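PDB 5DNL: imidazoleglycerol-phosphate dehydratase from Pyrococcus furiosus, which catalyses the dehydration of imidazoleglycerol phosphate to imidazoleacetol phosphate, the sixth step of histidine biosynthesis. Local coordinates for residues A[101-106]-A[134-138]. Sequence-based numbering, arbitrary orientation.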
ATOM      1  N   ALA A 101     -32.427  14.677  14.094  1.00 10.83           N
ATOM      2  CA  ALA A 101     -31.243  15.470  14.388  1.00 11.89           C
ATOM      3  C   ALA A 101     -30.051  14.810  13.734  1.00 14.50           C
ATOM      4  O   ALA A 101     -29.931  13.588  13.724  1.00 15.15           O
ATOM      5  CB  ALA A 101     -31.015  15.587  15.873  1.00 14.45           C
ATOM      6  N   ASN A 102     -29.150  15.643  13.222  1.00 12.47           N
ATOM      7  CA  ASN A 102     -27.835  15.192  12.747  1.00 12.45           C
ATOM      8  C   ASN A 102     -26.847  16.215  13.269  1.00 13.34           C
ATOM      9  O   ASN A 102     -26.846  17.361  12.808  1.00 13.13           O
ATOM     10  CB  ASN A 102     -27.830  15.097  11.230  1.00 13.65           C
ATOM     11  CG  ASN A 102     -26.478  14.686  10.644  1.00 21.51           C
ATOM     12  OD1 ASN A 102     -25.428  14.871  11.237  1.00 20.70           O
ATOM     13  ND2 ASN A 102     -26.522  14.139   9.448  1.00 32.04           N
ATOM     14  N   VAL A 103     -26.016  15.793  14.213  1.00 13.16           N
ATOM     15  CA  VAL A 103     -24.982  16.629  14.813  1.00 13.67           C
ATOM     16  C   VAL A 103     -23.637  16.078  14.390  1.00 13.13           C
ATOM     17  O   VAL A 103     -23.289  14.953  14.752  1.00 16.55           O
ATOM     18  CB  VAL A 103     -25.121  16.657  16.344  1.00 14.70           C
ATOM     19  CG1 VAL A 103     -24.003  17.467  16.997  1.00 19.15           C
ATOM     20  CG2 VAL A 103     -26.500  17.179  16.760  1.00 14.87           C
ATOM     21  N   ASP A 104     -22.908  16.856  13.595  1.00 12.48           N
ATOM     22  CA  ASP A 104     -21.629  16.469  13.011  1.00 14.11           C
ATOM     23  C   ASP A 104     -20.600  17.517  13.439  1.00 13.82           C
ATOM     24  O   ASP A 104     -20.459  18.570  12.788  1.00 15.24           O
ATOM     25  CB  ASP A 104     -21.770  16.398  11.491  1.00 18.42           C
ATOM     26  CG  ASP A 104     -20.494  15.943  10.796  1.00 25.94           C
ATOM     27  OD1 ASP A 104     -19.588  15.426  11.464  1.00 29.97           O
ATOM     28  OD2 ASP A 104     -20.413  16.138   9.568  1.00 42.69           O
ATOM     29  N   VAL A 105     -19.906  17.211  14.530  1.00 14.32           N
ATOM     30  CA  VAL A 105     -18.823  18.036  15.052  1.00 15.36           C
ATOM     31  C   VAL A 105     -17.543  17.223  15.151  1.00 16.38           C
ATOM     32  O   VAL A 105     -17.560  15.975  15.069  1.00 16.91           O
ATOM     33  CB  VAL A 105     -19.189  18.668  16.420  1.00 15.95           C
ATOM     34  CG1 VAL A 105     -20.411  19.547  16.275  1.00 15.52           C
ATOM     35  CG2 VAL A 105     -19.444  17.622  17.497  1.00 18.81           C
ATOM     36  N   ASN A 106     -16.438  17.936  15.317  1.00 15.00           N
ATOM     37  CA  ASN A 106     -15.112  17.327  15.352  1.00 16.02           C
ATOM     38  C   ASN A 106     -14.274  18.134  16.317  1.00 14.74           C
ATOM     39  O   ASN A 106     -13.660  19.140  15.949  1.00 16.64           O
ATOM     40  CB  ASN A 106     -14.475  17.288  13.958  1.00 16.15           C
ATOM     41  CG  ASN A 106     -13.147  16.548  13.943  1.00 26.94           C
ATOM     42  OD1 ASN A 106     -12.710  16.006  14.947  1.00 35.71           O
ATOM     43  ND2 ASN A 106     -12.508  16.518  12.782  1.00 44.26           N
ATOM     44  N   ILE A 134     -33.297  19.117  12.692  1.00 11.87           N
ATOM     45  CA  ILE A 134     -32.178  19.974  13.124  1.00 10.25           C
ATOM     46  C   ILE A 134     -30.848  19.403  12.662  1.00 12.96           C
ATOM     47  O   ILE A 134     -30.520  18.265  13.003  1.00 12.51           O
ATOM     48  CB  ILE A 134     -32.154  20.128  14.647  1.00 11.66           C
ATOM     49  CG1 ILE A 134     -33.495  20.672  15.152  1.00 13.35           C
ATOM     50  CG2 ILE A 134     -31.007  21.053  15.056  1.00 14.08           C
ATOM     51  CD1 ILE A 134     -33.583  20.863  16.652  1.00 16.33           C
ATOM     52  N   HIS A 135     -30.099  20.202  11.896  1.00 10.68           N
ATOM     53  CA  HIS A 135     -28.743  19.882  11.496  1.00 10.77           C
ATOM     54  C   HIS A 135     -27.782  20.820  12.209  1.00 11.23           C
ATOM     55  O   HIS A 135     -27.973  22.045  12.194  1.00 12.54           O
ATOM     56  CB  HIS A 135     -28.549  20.083  10.005  1.00 11.79           C
ATOM     57  CG  HIS A 135     -29.181  19.033   9.164  1.00 12.05           C
ATOM     58  ND1 HIS A 135     -28.463  17.987   8.647  1.00 15.46           N
ATOM     59  CD2 HIS A 135     -30.452  18.885   8.721  1.00 15.25           C
ATOM     60  CE1 HIS A 135     -29.275  17.210   7.949  1.00 18.00           C
ATOM     61  NE2 HIS A 135     -30.477  17.742   7.960  1.00 16.70           N
ATOM     62  N   ILE A 136     -26.726  20.246  12.779  1.00 11.66           N
ATOM     63  CA  ILE A 136     -25.585  20.990  13.335  0.50 11.00           C
ATOM     64  C   ILE A 136     -24.385  20.472  12.548  1.00 12.15           C
ATOM     65  O   ILE A 136     -24.056  19.295  12.678  1.00 13.14           O
ATOM     66  CB  ILE A 136     -25.337  20.719  14.839  0.50 17.00           C
ATOM     67  CG1 ILE A 136     -26.593  20.916  15.705  0.50 14.61           C
ATOM     68  CG2 ILE A 136     -24.220  21.623  15.357  0.50 16.58           C
ATOM     69  CD1 ILE A 136     -27.167  22.311  15.686  0.50 15.26           C
ATOM     70  N   LYS A 137     -23.757  21.325  11.741  1.00 10.84           N
ATOM     71  CA  LYS A 137     -22.657  20.901  10.875  1.00 11.11           C
ATOM     72  C   LYS A 137     -21.480  21.810  11.103  1.00 11.74           C
ATOM     73  O   LYS A 137     -21.478  22.978  10.696  1.00 12.18           O
ATOM     74  CB  LYS A 137     -23.059  20.889   9.399  1.00 15.91           C
ATOM     75  CG  LYS A 137     -21.975  20.271   8.520  1.00 20.82           C
ATOM     76  CD  LYS A 137     -22.411  20.151   7.075  1.00 25.50           C
ATOM     77  CE  LYS A 137     -21.489  19.214   6.301  1.00 30.40           C
ATOM     78  NZ  LYS A 137     -21.882  17.789   6.522  1.00 39.91           N
ATOM     79  N   GLN A 138     -20.467  21.269  11.758  1.00 12.35           N
ATOM     80  CA  GLN A 138     -19.226  21.996  11.920  1.00 11.08           C
ATOM     81  C   GLN A 138     -18.524  22.166  10.574  1.00 13.56           C
ATOM     82  O   GLN A 138     -18.283  21.181   9.868  1.00 16.69           O
ATOM     83  CB  GLN A 138     -18.321  21.276  12.904  1.00 13.66           C
ATOM     84  CG  GLN A 138     -16.982  21.940  13.148  1.00 12.46           C
ATOM     85  CD  GLN A 138     -16.204  21.239  14.222  1.00 12.50           C
ATOM     86  OE1 GLN A 138     -16.773  20.688  15.154  1.00 13.98           O
ATOM     87  NE2 GLN A 138     -14.886  21.222  14.075  1.00 15.18           N
TER
HETATM   88  O   HOH W   1     -23.333  16.325   8.427  1.00 41.50           O
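Asn-102 and Asp-104 each give both backbone polar groups to strand 134-138. Asn-102 N donates to Ile-134 O and its O accepts from Ile-136 N (2.9 Å), while Asp-104 N donates to Ile-136 O (2.8 Å) and its O accepts from Gln-138 N. This is the parallel pairing expected of a beta-alpha-beta crossover, here made through helix 116-130. Past Asp-104 the regular strand ends, and a side chain takes over from the backbone. Gln-138, CG anti to its N (chi1 180°) and extended beyond, lays its amide along the loop: OE1 accepts from Asn-106 N (2.8 Å), which lies above the carbonyl plane, and NE2 donates to Asn-106 O (3.1 Å). A primary amide suits the place because it can mimic a peptide group, offering donor and acceptor together. On the helix-covered face, branched Val-103 and Ile-136 lie side by side, CG2 to CG1 3.9 Å, beneath helices 116-130 and 144-162. The other face is polar. Asp-104 OD2 and Lys-137 NZ form only a long salt bridge (3.8 Å), bridged by a water that donates to the carboxylate and accepts from the ammonium. Lys-137 NZ also bonds Leu-139 O and Ser-140 OG of a second subunit, whose Asp-85 O receives His-135 NE2. The chemistry thus divides the labour: backbone bonds join the strands, the Gln-138 amide holds the loop after strand 100-104 at Asn-106, and Lys-137 and His-135 direct polar ends into the subunit interface.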